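Side-chain contacts in periplasmic His/Glu/Gln/Arg/opine family-binding protein (Silicibacter pomeroyi, PDB 3I6V), which probably captures polar amino acids such as histidine, glutamate, glutamine and arginine in the periplasm for an ABC transporter, and here holds a lysine between its two lobes: residues P16-I21 and N87-T92; L34-C39 and L44-V49; S55-L60 and D79-F84; G71-D76 and A114-G119. All blocks are in the same frame, centred on the assembly; numbering follows the deposited sequence.

Interaction 1 (P16-I21 and N87-T92)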
loop_
_atom_site.group_PDB
_atom_site.type_symbol
_atom_site.label_atom_id
_atom_site.label_comp_id
_atom_site.label_asym_id
_atom_site.label_seq_id
_atom_site.Cartn_x
_atom_site.Cartn_y
_atom_site.Cartn_z
ATOM N N PRO A 16 -5.147 -5.615 -2.972
ATOM C CA PRO A 16 -4.424 -6.393 -3.985
ATOM C C PRO A 16 -3.725 -5.479 -5.016
ATOM O O PRO A 16 -4.216 -4.386 -5.341
ATOM C CB PRO A 16 -5.546 -7.254 -4.647
ATOM C CG PRO A 16 -6.801 -6.468 -4.415
ATOM C CD PRO A 16 -6.615 -5.788 -3.064
ATOM N N PRO A 17 -2.575 -5.894 -5.532
ATOM C CA PRO A 17 -1.887 -7.126 -5.325
ATOM C C PRO A 17 -0.860 -7.076 -4.166
ATOM O O PRO A 17 -0.154 -8.068 -3.957
ATOM C CB PRO A 17 -1.182 -7.334 -6.680
ATOM C CG PRO A 17 -0.906 -5.977 -7.165
ATOM C CD PRO A 17 -1.899 -5.054 -6.536
ATOM N N TYR A 18 -0.771 -5.952 -3.440
ATOM C CA TYR A 18 0.146 -5.877 -2.288
ATOM C C TYR A 18 -0.191 -6.928 -1.228
ATOM O O TYR A 18 0.666 -7.724 -0.822
ATOM C CB TYR A 18 0.047 -4.489 -1.616
ATOM C CG TYR A 18 0.426 -3.343 -2.506
ATOM C CD1 TYR A 18 -0.538 -2.705 -3.298
ATOM C CD2 TYR A 18 1.746 -2.880 -2.551
ATOM C CE1 TYR A 18 -0.195 -1.609 -4.139
ATOM C CE2 TYR A 18 2.120 -1.774 -3.385
ATOM C CZ TYR A 18 1.140 -1.147 -4.155
ATOM O OH TYR A 18 1.479 -0.074 -4.960
ATOM N N ASN A 19 -1.434 -6.882 -0.756
ATOM C CA ASN A 19 -1.926 -7.812 0.247
ATOM C C ASN A 19 -3.450 -8.074 0.093
ATOM O O ASN A 19 -4.212 -7.199 -0.352
ATOM C CB ASN A 19 -1.599 -7.327 1.668
ATOM C CG ASN A 19 -2.260 -6.000 2.004
ATOM O OD1 ASN A 19 -3.442 -5.962 2.409
ATOM N ND2 ASN A 19 -1.506 -4.902 1.867
ATOM N N PHE A 20 -3.881 -9.283 0.444
ATOM C CA PHE A 20 -5.322 -9.628 0.382
ATOM C C PHE A 20 -5.566 -10.931 1.143
ATOM O O PHE A 20 -4.607 -11.632 1.457
ATOM C CB PHE A 20 -5.865 -9.642 -1.078
ATOM C CG PHE A 20 -5.229 -10.673 -1.982
ATOM C CD1 PHE A 20 -4.077 -10.379 -2.695
ATOM C CD2 PHE A 20 -5.831 -11.926 -2.175
ATOM C CE1 PHE A 20 -3.486 -11.331 -3.535
ATOM C CE2 PHE A 20 -5.272 -12.883 -3.024
ATOM C CZ PHE A 20 -4.090 -12.599 -3.707
ATOM N N ILE A 21 -6.824 -11.224 1.483
ATOM C CA ILE A 21 -7.169 -12.507 2.095
ATOM C C ILE A 21 -7.665 -13.397 0.956
ATOM O O ILE A 21 -8.602 -13.035 0.252
ATOM C CB ILE A 21 -8.269 -12.369 3.179
ATOM C CG1 ILE A 21 -7.905 -11.287 4.205
ATOM C CG2 ILE A 21 -8.605 -13.773 3.833
ATOM C CD1 ILE A 21 -6.576 -11.533 4.972
ATOM N N ASN A 87 12.736 1.472 2.075
ATOM C CA ASN A 87 11.656 1.030 1.207
ATOM C C ASN A 87 11.916 -0.404 0.625
ATOM O O ASN A 87 13.069 -0.867 0.548
ATOM C CB ASN A 87 11.249 2.077 0.148
ATOM C CG ASN A 87 12.381 2.468 -0.847
ATOM O OD1 ASN A 87 13.233 1.661 -1.260
ATOM N ND2 ASN A 87 12.333 3.718 -1.274
ATOM N N TYR A 88 10.834 -1.118 0.313
ATOM C CA TYR A 88 10.979 -2.407 -0.341
ATOM C C TYR A 88 10.287 -2.429 -1.705
ATOM O O TYR A 88 10.419 -3.399 -2.460
ATOM C CB TYR A 88 10.580 -3.552 0.566
ATOM C CG TYR A 88 9.168 -3.465 1.090
ATOM C CD1 TYR A 88 8.913 -3.064 2.411
ATOM C CD2 TYR A 88 8.082 -3.783 0.266
ATOM C CE1 TYR A 88 7.588 -2.981 2.909
ATOM C CE2 TYR A 88 6.763 -3.704 0.742
ATOM C CZ TYR A 88 6.527 -3.326 2.051
ATOM O OH TYR A 88 5.232 -3.228 2.498
ATOM N N ILE A 89 9.576 -1.352 -2.018
ATOM C CA ILE A 89 9.223 -1.023 -3.387
ATOM C C ILE A 89 9.648 0.439 -3.586
ATOM O O ILE A 89 9.457 1.254 -2.681
ATOM C CB ILE A 89 7.705 -1.173 -3.662
ATOM C CG1 ILE A 89 7.173 -2.526 -3.138
ATOM C CG2 ILE A 89 7.370 -0.970 -5.200
ATOM C CD1 ILE A 89 5.643 -2.679 -3.303
ATOM N N PRO A 90 10.254 0.766 -4.759
ATOM C CA PRO A 90 10.596 2.147 -5.063
ATOM C C PRO A 90 9.347 3.028 -5.101
ATOM O O PRO A 90 8.229 2.500 -5.302
ATOM C CB PRO A 90 11.279 2.070 -6.467
ATOM C CG PRO A 90 11.847 0.630 -6.496
ATOM C CD PRO A 90 10.749 -0.175 -5.790
ATOM N N PRO A 91 9.524 4.354 -4.903
ATOM C CA PRO A 91 8.371 5.251 -4.945
ATOM C C PRO A 91 7.633 5.038 -6.259
ATOM O O PRO A 91 8.274 4.970 -7.317
ATOM C CB PRO A 91 9.004 6.656 -4.898
ATOM C CG PRO A 91 10.381 6.453 -4.285
ATOM C CD PRO A 91 10.806 5.076 -4.707
ATOM N N THR A 92 6.317 4.846 -6.206
ATOM C CA THR A 92 5.532 4.791 -7.470
ATOM C C THR A 92 4.395 5.829 -7.476
ATOM O O THR A 92 4.016 6.353 -6.432
ATOM C CB THR A 92 5.031 3.363 -7.812
ATOM O OG1 THR A 92 4.301 2.834 -6.703
ATOM C CG2 THR A 92 6.223 2.402 -8.141
#
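Tyr18 meets Ile89 and Thr92 beside the amino-acid pocket, near the connection between the two lobes of a type 2 periplasmic binding protein fold. Residues 87-92 end strand 83-89 of the first lobe and lead into strand 93-98 of the second. The side chain of Tyr18 is about 6 Å from the bound lysine.

The main touch is apolar. The terminal methyl CD1 of Ile89 comes to the ring edge, with Tyr18 CE2 at 3.6 Å from Ile89 CD1. It lies near the ring plane, so neither ring face is used for this contact. Ile89 is extended at its second torsion (chi2 176°), which carries the methyl out to the ring.

The ring has other neighbours. It stacks with Tyr15, a pocket residue, and meets Phe216 with the planes at about 55°. Its hydroxyl is hydrogen-bonded to Asp152, at the end of strand 148-152 in the second lobe. The residue thus spans the two lobes in this lysine-bound form.

A classic beta bulge sets Tyr18 and Asn19 opposite Tyr15 in the small antiparallel sheet.

Thr92 is a looser neighbour at the hydroxyl end of the ring. Its oxygen does not bond to the tyrosine: Tyr18 OH and Thr92 OG1 are 4.4 Å apart.

Interaction 2 (L34-C39 and L44-V49)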
loop_
_atom_site.group_PDB
_atom_site.type_symbol
_atom_site.label_atom_id
_atom_site.label_comp_id
_atom_site.label_asym_id
_atom_site.label_seq_id
_atom_site.Cartn_x
_atom_site.Cartn_y
_atom_site.Cartn_z
ATOM N N LEU A 34 6.827 -11.635 0.314
ATOM C CA LEU A 34 7.973 -10.852 0.776
ATOM C C LEU A 34 8.193 -11.047 2.266
ATOM O O LEU A 34 9.289 -11.393 2.695
ATOM C CB LEU A 34 7.789 -9.364 0.441
ATOM C CG LEU A 34 8.889 -8.448 1.011
ATOM C CD1 LEU A 34 10.250 -8.736 0.321
ATOM C CD2 LEU A 34 8.471 -7.024 0.808
ATOM N N GLY A 35 7.143 -10.852 3.054
ATOM C CA GLY A 35 7.229 -10.957 4.492
ATOM C C GLY A 35 7.767 -12.311 4.956
ATOM O O GLY A 35 8.630 -12.376 5.861
ATOM N N ASP A 36 7.251 -13.394 4.353
ATOM C CA ASP A 36 7.746 -14.739 4.676
ATOM C C ASP A 36 9.218 -14.877 4.350
ATOM O O ASP A 36 9.977 -15.462 5.137
ATOM C CB ASP A 36 6.969 -15.834 3.916
ATOM C CG ASP A 36 5.540 -16.007 4.417
ATOM O OD1 ASP A 36 5.204 -15.569 5.561
ATOM O OD2 ASP A 36 4.760 -16.633 3.670
ATOM N N GLU A 37 9.636 -14.373 3.193
ATOM C CA GLU A 37 11.047 -14.500 2.811
ATOM C C GLU A 37 11.960 -13.619 3.702
ATOM O O GLU A 37 13.085 -14.010 4.056
ATOM C CB GLU A 37 11.254 -14.177 1.340
ATOM C CG GLU A 37 12.722 -14.232 0.881
ATOM C CD GLU A 37 13.328 -15.651 0.968
ATOM O OE1 GLU A 37 12.581 -16.637 1.124
ATOM O OE2 GLU A 37 14.562 -15.775 0.892
ATOM N N LEU A 38 11.466 -12.440 4.086
ATOM C CA LEU A 38 12.245 -11.601 5.011
ATOM C C LEU A 38 12.434 -12.289 6.352
ATOM O O LEU A 38 13.541 -12.286 6.890
ATOM C CB LEU A 38 11.633 -10.204 5.209
ATOM C CG LEU A 38 11.628 -9.321 3.975
ATOM C CD1 LEU A 38 10.810 -8.032 4.299
ATOM C CD2 LEU A 38 13.052 -8.962 3.533
ATOM N N CYS A 39 11.364 -12.851 6.907
ATOM C CA CYS A 39 11.458 -13.523 8.178
ATOM C C CYS A 39 12.384 -14.742 8.096
ATOM O O CYS A 39 13.091 -15.046 9.048
ATOM C CB CYS A 39 10.088 -13.971 8.664
ATOM S SG CYS A 39 9.044 -12.628 9.300
ATOM N N LEU A 44 13.520 -15.504 11.739
ATOM C CA LEU A 44 12.358 -15.297 12.595
ATOM C C LEU A 44 11.200 -16.183 12.135
ATOM O O LEU A 44 11.060 -16.458 10.964
ATOM C CB LEU A 44 11.938 -13.814 12.547
ATOM C CG LEU A 44 13.022 -12.807 12.998
ATOM C CD1 LEU A 44 12.695 -11.456 12.445
ATOM C CD2 LEU A 44 13.092 -12.767 14.516
ATOM N N THR A 45 10.344 -16.599 13.040
ATOM C CA THR A 45 9.136 -17.292 12.598
ATOM C C THR A 45 8.002 -16.271 12.657
ATOM O O THR A 45 7.944 -15.424 13.563
ATOM C CB THR A 45 8.820 -18.497 13.491
ATOM O OG1 THR A 45 8.706 -18.028 14.836
ATOM C CG2 THR A 45 9.946 -19.526 13.430
ATOM N N CYS A 46 7.113 -16.312 11.687
ATOM C CA CYS A 46 6.068 -15.328 11.706
ATOM C C CYS A 46 4.656 -15.869 11.697
ATOM O O CYS A 46 4.402 -17.009 11.315
ATOM C CB CYS A 46 6.265 -14.310 10.600
ATOM S SG CYS A 46 6.011 -14.918 8.957
ATOM N N GLU A 47 3.756 -15.007 12.134
ATOM C CA GLU A 47 2.352 -15.273 12.164
ATOM C C GLU A 47 1.698 -14.009 11.575
ATOM O O GLU A 47 2.108 -12.879 11.875
ATOM C CB GLU A 47 1.969 -15.530 13.620
ATOM C CG GLU A 47 0.616 -15.057 14.057
ATOM C CD GLU A 47 0.424 -15.171 15.572
ATOM O OE1 GLU A 47 1.190 -15.930 16.207
ATOM O OE2 GLU A 47 -0.483 -14.482 16.127
ATOM N N TRP A 48 0.725 -14.194 10.708
ATOM C CA TRP A 48 0.088 -13.076 10.019
ATOM C C TRP A 48 -1.155 -12.595 10.736
ATOM O O TRP A 48 -1.966 -13.413 11.192
ATOM C CB TRP A 48 -0.215 -13.462 8.585
ATOM C CG TRP A 48 1.016 -13.527 7.803
ATOM C CD1 TRP A 48 1.818 -14.626 7.603
ATOM C CD2 TRP A 48 1.647 -12.438 7.143
ATOM N NE1 TRP A 48 2.907 -14.280 6.827
ATOM C CE2 TRP A 48 2.829 -12.938 6.537
ATOM C CE3 TRP A 48 1.333 -11.088 7.002
ATOM C CZ2 TRP A 48 3.686 -12.132 5.783
ATOM C CZ3 TRP A 48 2.180 -10.288 6.240
ATOM C CH2 TRP A 48 3.348 -10.812 5.649
ATOM N N VAL A 49 -1.301 -11.274 10.851
ATOM C CA VAL A 49 -2.452 -10.664 11.540
ATOM C C VAL A 49 -3.097 -9.656 10.595
ATOM O O VAL A 49 -2.393 -8.847 9.969
ATOM C CB VAL A 49 -2.073 -9.990 12.895
ATOM C CG1 VAL A 49 -3.335 -9.456 13.646
ATOM C CG2 VAL A 49 -1.326 -10.986 13.793
#
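Trp48 NE1 donates a hydrogen bond to Asp36 OD1 at 2.9 Å, within a beta-alpha-beta crossover in which helix 30-42 connects the neighbouring parallel strands 7-11 and 46-50. The bond is nearly straight, 160° at the hydrogen. The oxygen lies in the indole plane. It is met on its syn side, but with the donor tilted out of the carboxylate plane, and the carboxylate is turned 72° against the ring. The other oxygen of Asp36 forms a salt bridge with Arg32, so the carboxylate is gripped at both ends.

A second bond closes the turn between helix and strand. Leu44 N donates to Cys39 O at 2.8 Å.

Packing fills the space between. The indole edge lies against the helix backbone, with Trp48 CZ2 at 3.9 Å from Gly35 CA. Glycine lets the helix come this close to the ring. A leucine in place of Trp48 would probably leave Asp36 OD1 without its donor and open a gap beside Gly35.

The two cysteines pack without forming a disulfide. Cys46 SG stands between its backbone N and carbonyl carbon (chi1 70°), on the side of Asp36. Cys39 SG rests on the neighbouring carbon, Cys46 CB, at 3.5 Å.

Interaction 3 (S55-L60 and D79-F84). With NA (sodium ion), chain C.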
loop_
_atom_site.group_PDB
_atom_site.type_symbol
_atom_site.label_atom_id
_atom_site.label_comp_id
_atom_site.label_asym_id
_atom_site.label_seq_id
_atom_site.Cartn_x
_atom_site.Cartn_y
_atom_site.Cartn_z
ATOM N N SER A 55 -7.098 1.702 11.607
ATOM C CA SER A 55 -6.520 1.566 12.930
ATOM C C SER A 55 -5.169 0.799 12.898
ATOM O O SER A 55 -4.698 0.380 13.937
ATOM C CB SER A 55 -7.543 0.828 13.838
ATOM O OG SER A 55 -7.807 -0.474 13.300
ATOM N N ILE A 56 -4.552 0.620 11.722
ATOM C CA ILE A 56 -3.363 -0.244 11.618
ATOM C C ILE A 56 -2.150 0.342 12.366
ATOM O O ILE A 56 -1.339 -0.407 12.930
ATOM C CB ILE A 56 -3.035 -0.621 10.137
ATOM C CG1 ILE A 56 -2.200 -1.896 10.075
ATOM C CG2 ILE A 56 -2.433 0.604 9.339
ATOM C CD1 ILE A 56 -2.290 -2.611 8.697
ATOM N N ILE A 57 -2.043 1.668 12.402
ATOM C CA ILE A 57 -0.972 2.295 13.159
ATOM C C ILE A 57 -1.244 2.228 14.679
ATOM O O ILE A 57 -0.398 1.734 15.406
ATOM C CB ILE A 57 -0.611 3.708 12.654
ATOM C CG1 ILE A 57 0.110 3.615 11.294
ATOM C CG2 ILE A 57 0.296 4.433 13.682
ATOM C CD1 ILE A 57 0.558 5.016 10.708
ATOM N N PRO A 58 -2.409 2.722 15.161
ATOM C CA PRO A 58 -2.628 2.633 16.638
ATOM C C PRO A 58 -2.549 1.211 17.174
ATOM O O PRO A 58 -2.016 0.999 18.267
ATOM C CB PRO A 58 -4.057 3.192 16.845
ATOM C CG PRO A 58 -4.445 3.861 15.590
ATOM C CD PRO A 58 -3.417 3.560 14.490
ATOM N N ASN A 59 -3.028 0.232 16.404
ATOM C CA ASN A 59 -2.962 -1.162 16.866
ATOM C C ASN A 59 -1.553 -1.791 16.856
ATOM O O ASN A 59 -1.301 -2.737 17.618
ATOM C CB ASN A 59 -4.015 -2.027 16.153
ATOM C CG ASN A 59 -5.448 -1.642 16.570
ATOM O OD1 ASN A 59 -5.637 -0.837 17.480
ATOM N ND2 ASN A 59 -6.440 -2.228 15.919
ATOM N N LEU A 60 -0.646 -1.284 16.006
ATOM C CA LEU A 60 0.776 -1.612 16.127
ATOM C C LEU A 60 1.306 -1.014 17.421
ATOM O O LEU A 60 1.990 -1.692 18.198
ATOM C CB LEU A 60 1.596 -1.028 14.944
ATOM C CG LEU A 60 3.129 -0.984 15.130
ATOM C CD1 LEU A 60 3.708 -2.393 15.073
ATOM C CD2 LEU A 60 3.807 -0.138 14.045
ATOM N N ASP A 79 6.387 9.026 10.498
ATOM C CA ASP A 79 7.605 8.959 11.338
ATOM C C ASP A 79 7.476 9.692 12.708
ATOM O O ASP A 79 8.290 9.448 13.625
ATOM C CB ASP A 79 8.821 9.411 10.512
ATOM C CG ASP A 79 10.152 9.290 11.274
ATOM O OD1 ASP A 79 10.437 8.221 11.917
ATOM O OD2 ASP A 79 10.917 10.285 11.233
ATOM N N GLU A 80 6.448 10.536 12.885
ATOM C CA GLU A 80 6.181 11.140 14.205
ATOM C C GLU A 80 5.758 10.098 15.219
ATOM O O GLU A 80 5.982 10.296 16.396
ATOM C CB GLU A 80 5.076 12.215 14.155
ATOM C CG GLU A 80 5.372 13.345 13.159
ATOM C CD GLU A 80 4.163 14.256 12.923
ATOM O OE1 GLU A 80 3.100 14.048 13.548
ATOM O OE2 GLU A 80 4.280 15.183 12.100
ATOM N N VAL A 81 5.146 8.990 14.784
ATOM C CA VAL A 81 4.665 7.959 15.759
ATOM C C VAL A 81 5.244 6.536 15.622
ATOM O O VAL A 81 5.224 5.755 16.578
ATOM C CB VAL A 81 3.165 7.843 15.739
ATOM C CG1 VAL A 81 2.495 9.131 16.326
ATOM C CG2 VAL A 81 2.697 7.554 14.288
ATOM N N ILE A 82 5.737 6.186 14.439
ATOM C CA ILE A 82 6.334 4.867 14.225
ATOM C C ILE A 82 7.667 5.041 13.503
ATOM O O ILE A 82 7.961 6.158 13.075
ATOM C CB ILE A 82 5.394 3.933 13.362
ATOM C CG1 ILE A 82 5.143 4.537 11.990
ATOM C CG2 ILE A 82 4.059 3.656 14.110
ATOM C CD1 ILE A 82 4.520 3.531 10.956
ATOM N N ASP A 83 8.422 3.953 13.327
ATOM C CA ASP A 83 9.675 3.964 12.560
ATOM C C ASP A 83 9.583 3.034 11.349
ATOM O O ASP A 83 8.946 1.984 11.412
ATOM C CB ASP A 83 10.846 3.506 13.434
ATOM C CG ASP A 83 11.463 4.642 14.277
ATOM O OD1 ASP A 83 11.101 5.849 14.157
ATOM O OD2 ASP A 83 12.314 4.299 15.125
ATOM N N PHE A 84 10.214 3.419 10.251
ATOM C CA PHE A 84 10.154 2.615 9.010
ATOM C C PHE A 84 11.494 1.931 8.710
ATOM O O PHE A 84 12.554 2.478 9.041
ATOM C CB PHE A 84 9.806 3.509 7.823
ATOM C CG PHE A 84 8.373 3.976 7.797
ATOM C CD1 PHE A 84 8.039 5.235 8.285
ATOM C CD2 PHE A 84 7.368 3.167 7.235
ATOM C CE1 PHE A 84 6.717 5.698 8.256
ATOM C CE2 PHE A 84 6.033 3.613 7.177
ATOM C CZ PHE A 84 5.703 4.875 7.686
HETATM NA NA NA C . 9.565 7.698 14.091
#
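Ile57 and Leu60 of helix 56-61 pack on Ile82, in the chain leading into strand 83-89 in the first lobe of the binding protein. This is the tight part of the contact. A single methyl of Ile82 meets both partners. Ile82 CG2 is 3.8 Å from Leu60 CD2 and 3.9 Å from Ile57 CG2. The side chains cross at about a right angle. Ile82 CG2 is held beside its own backbone N, while CG1 stands between that N and the carbonyl carbon (chi1 61°).

The outer part is looser and faces solvent. Val81 is exposed and adds one methyl contact, with Val81 CG2 at 4.0 Å from Ile57 CG2. No hydrogen bond joins the two segments.

Asp79, Ile82 and Asp83 also bind a sodium ion. Asp79 binds it twice, through its backbone O at 2.2 Å and its OD1 at 2.4 Å. Its CG is anti to the backbone N (chi1 -176°), which puts the carboxylate beside its own carbonyl. Ile82 O and Asp83 OD1 each bind the ion at 2.4 Å, and Glu186 completes the protein ligands. Ile82 therefore offers its methyl to the helix and its carbonyl to the metal.

Ile68 of strand 67-68 touches both Ile57 and Leu60. Met72 and Arg78 also touch Ile57, and Asp83 pairs by backbone with Leu184 of strand 180-184.

Interaction 4 (G71-D76 and A114-G119). With LYS (lysine), chain B.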
loop_
_atom_site.group_PDB
_atom_site.type_symbol
_atom_site.label_atom_id
_atom_site.label_comp_id
_atom_site.label_asym_id
_atom_site.label_seq_id
_atom_site.Cartn_x
_atom_site.Cartn_y
_atom_site.Cartn_z
ATOM N N GLY A 71 1.547 -2.001 2.132
ATOM C CA GLY A 71 1.664 -0.955 1.093
ATOM C C GLY A 71 1.749 0.472 1.634
ATOM O O GLY A 71 1.286 1.401 0.982
ATOM N N MET A 72 2.353 0.639 2.813
ATOM C CA MET A 72 2.360 1.940 3.532
ATOM C C MET A 72 3.588 2.743 3.084
ATOM O O MET A 72 4.706 2.279 3.280
ATOM C CB MET A 72 2.448 1.725 5.053
ATOM C CG MET A 72 2.361 3.056 5.934
ATOM S SD MET A 72 2.299 2.781 7.713
ATOM C CE MET A 72 0.555 2.489 7.871
ATOM N N SER A 73 3.364 3.920 2.501
ATOM C CA SER A 73 4.444 4.817 2.131
ATOM C C SER A 73 5.157 5.370 3.347
ATOM O O SER A 73 4.524 5.719 4.366
ATOM C CB SER A 73 3.897 5.996 1.326
ATOM O OG SER A 73 3.438 5.535 0.050
ATOM N N ILE A 74 6.474 5.465 3.229
ATOM C CA ILE A 74 7.298 6.084 4.269
ATOM C C ILE A 74 7.035 7.598 4.205
ATOM O O ILE A 74 7.203 8.180 3.152
ATOM C CB ILE A 74 8.772 5.812 3.999
ATOM C CG1 ILE A 74 9.082 4.339 4.204
ATOM C CG2 ILE A 74 9.679 6.635 4.990
ATOM C CD1 ILE A 74 10.369 3.869 3.445
ATOM N N THR A 75 6.576 8.224 5.295
ATOM C CA THR A 75 6.394 9.681 5.299
ATOM C C THR A 75 6.866 10.274 6.625
ATOM O O THR A 75 6.931 9.574 7.654
ATOM C CB THR A 75 4.937 10.120 5.133
ATOM O OG1 THR A 75 4.226 9.804 6.343
ATOM C CG2 THR A 75 4.274 9.424 3.921
ATOM N N ASP A 76 7.157 11.575 6.603
ATOM C CA ASP A 76 7.661 12.288 7.802
ATOM C C ASP A 76 6.571 12.326 8.842
ATOM O O ASP A 76 6.849 12.185 10.022
ATOM C CB ASP A 76 8.080 13.739 7.493
ATOM C CG ASP A 76 9.383 13.818 6.693
ATOM O OD1 ASP A 76 10.142 12.824 6.658
ATOM O OD2 ASP A 76 9.646 14.876 6.079
ATOM N N ALA A 114 -6.836 8.118 5.811
ATOM C CA ALA A 114 -5.480 7.968 6.374
ATOM C C ALA A 114 -4.417 7.570 5.344
ATOM O O ALA A 114 -3.555 6.745 5.647
ATOM C CB ALA A 114 -5.474 6.945 7.594
ATOM N N THR A 115 -4.484 8.139 4.137
ATOM C CA THR A 115 -3.459 7.864 3.125
ATOM C C THR A 115 -2.836 9.171 2.612
ATOM O O THR A 115 -3.397 10.263 2.796
ATOM C CB THR A 115 -4.030 7.117 1.884
ATOM O OG1 THR A 115 -5.056 7.895 1.290
ATOM C CG2 THR A 115 -4.557 5.684 2.258
ATOM N N ILE A 116 -1.706 9.048 1.926
ATOM C CA ILE A 116 -1.073 10.237 1.348
ATOM C C ILE A 116 -1.975 10.784 0.257
ATOM O O ILE A 116 -2.001 11.999 0.016
ATOM C CB ILE A 116 0.345 9.936 0.846
ATOM C CG1 ILE A 116 0.328 8.871 -0.260
ATOM C CG2 ILE A 116 1.213 9.469 2.030
ATOM C CD1 ILE A 116 1.692 8.358 -0.676
ATOM N N GLN A 117 -2.747 9.888 -0.375
ATOM C CA GLN A 117 -3.668 10.303 -1.463
ATOM C C GLN A 117 -4.789 11.146 -0.903
ATOM O O GLN A 117 -5.099 12.220 -1.446
ATOM C CB GLN A 117 -4.189 9.097 -2.272
ATOM C CG GLN A 117 -3.113 8.493 -3.203
ATOM C CD GLN A 117 -2.204 7.508 -2.471
ATOM O OE1 GLN A 117 -2.465 7.174 -1.308
ATOM N NE2 GLN A 117 -1.129 7.045 -3.139
ATOM N N ALA A 118 -5.381 10.704 0.204
ATOM C CA ALA A 118 -6.353 11.550 0.895
ATOM C C ALA A 118 -5.735 12.903 1.305
ATOM O O ALA A 118 -6.373 13.926 1.140
ATOM C CB ALA A 118 -6.930 10.849 2.135
ATOM N N GLY A 119 -4.530 12.904 1.851
ATOM C CA GLY A 119 -3.860 14.184 2.215
ATOM C C GLY A 119 -3.696 15.144 1.027
ATOM O O GLY A 119 -3.938 16.349 1.148
HETATM N N LYS B . 0.934 4.134 -0.150
HETATM C CA LYS B . -0.229 5.003 0.229
HETATM C C LYS B . -0.108 5.479 1.659
HETATM O O LYS B . 0.786 5.003 2.372
HETATM C CB LYS B . -1.562 4.238 0.036
HETATM C CG LYS B . -1.776 3.058 0.984
HETATM C CD LYS B . -3.119 2.327 0.633
HETATM C CE LYS B . -3.453 1.148 1.618
HETATM N NZ LYS B . -4.730 0.405 1.145
HETATM O OXT LYS B . -0.918 6.331 2.129
#
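The carboxylate of the bound lysine lies between Ser73 and Ile116, with CG1 of Ile116 over one of its faces. Each carboxylate oxygen takes one backbone N-H. Ser73 N donates to lysine O at 2.8 Å, and Ile116 N donates to lysine OXT at 2.8 Å, tilted out of the carboxylate plane toward the face where CG1 sits. The amide of Gln117 is turned edge-on to the ligand, with Gln117 OE1 at 3.5 Å from lysine CA. Its NE2 is hydrogen-bonded to Ser94.

The two segments touch directly through Ile116. Its CG1 stands between the backbone N and the carbonyl carbon (chi1 61°). From there CD1 reaches the serine hydroxyl, with Ile116 CD1 at 3.4 Å from Ser73 OG. The other branch takes Thr75, with Ile116 CG2 at 3.6 Å from Thr75 CG2. With alanine at Ile116, a gap would probably open over the carboxylate, and Ser73 and Thr75 would lose their apolar neighbour.

The alpha-amino group of the lysine donates twice: lysine N is 2.9 Å from Ser73 OG and 3.0 Å from Gly71 O. Glu12, Arg78 and Gln112 add further bonds to the lysine. Thr115 is the N-cap of helix 116-123, and its OG1 accepts from Ala118 N.

The carboxylate is thus bound from both lobes, by Ser73 N and Ile116 N, and the alpha-amino group by Gly71 and Ser73. The carboxylate sits at a helix N terminus with Arg78 nearby, a setting likely to favour its negative charge.

In the fold
From the N terminus, residues 16-21 open interaction 1, the long loop that closes only at 87-92. Two smaller loops lie within it, one after the other. Interaction 2 closes first, joining helix 30-42 to strand 46-50 at the outer side of the first lobe. Interaction 3 follows and ties helix 56-61 to residues 79-84. Interaction 4 starts at 71-76, inside both interaction 1 and interaction 3, and ends at 114-119, so it crosses both. It bridges the lobes at the ligand. Interactions 1 and 2 touch through Tyr88 and Leu34, and interactions 3 and 4 through Ile57 and Met72. Interactions 2 and 4 are about 23 Å apart, centre to centre.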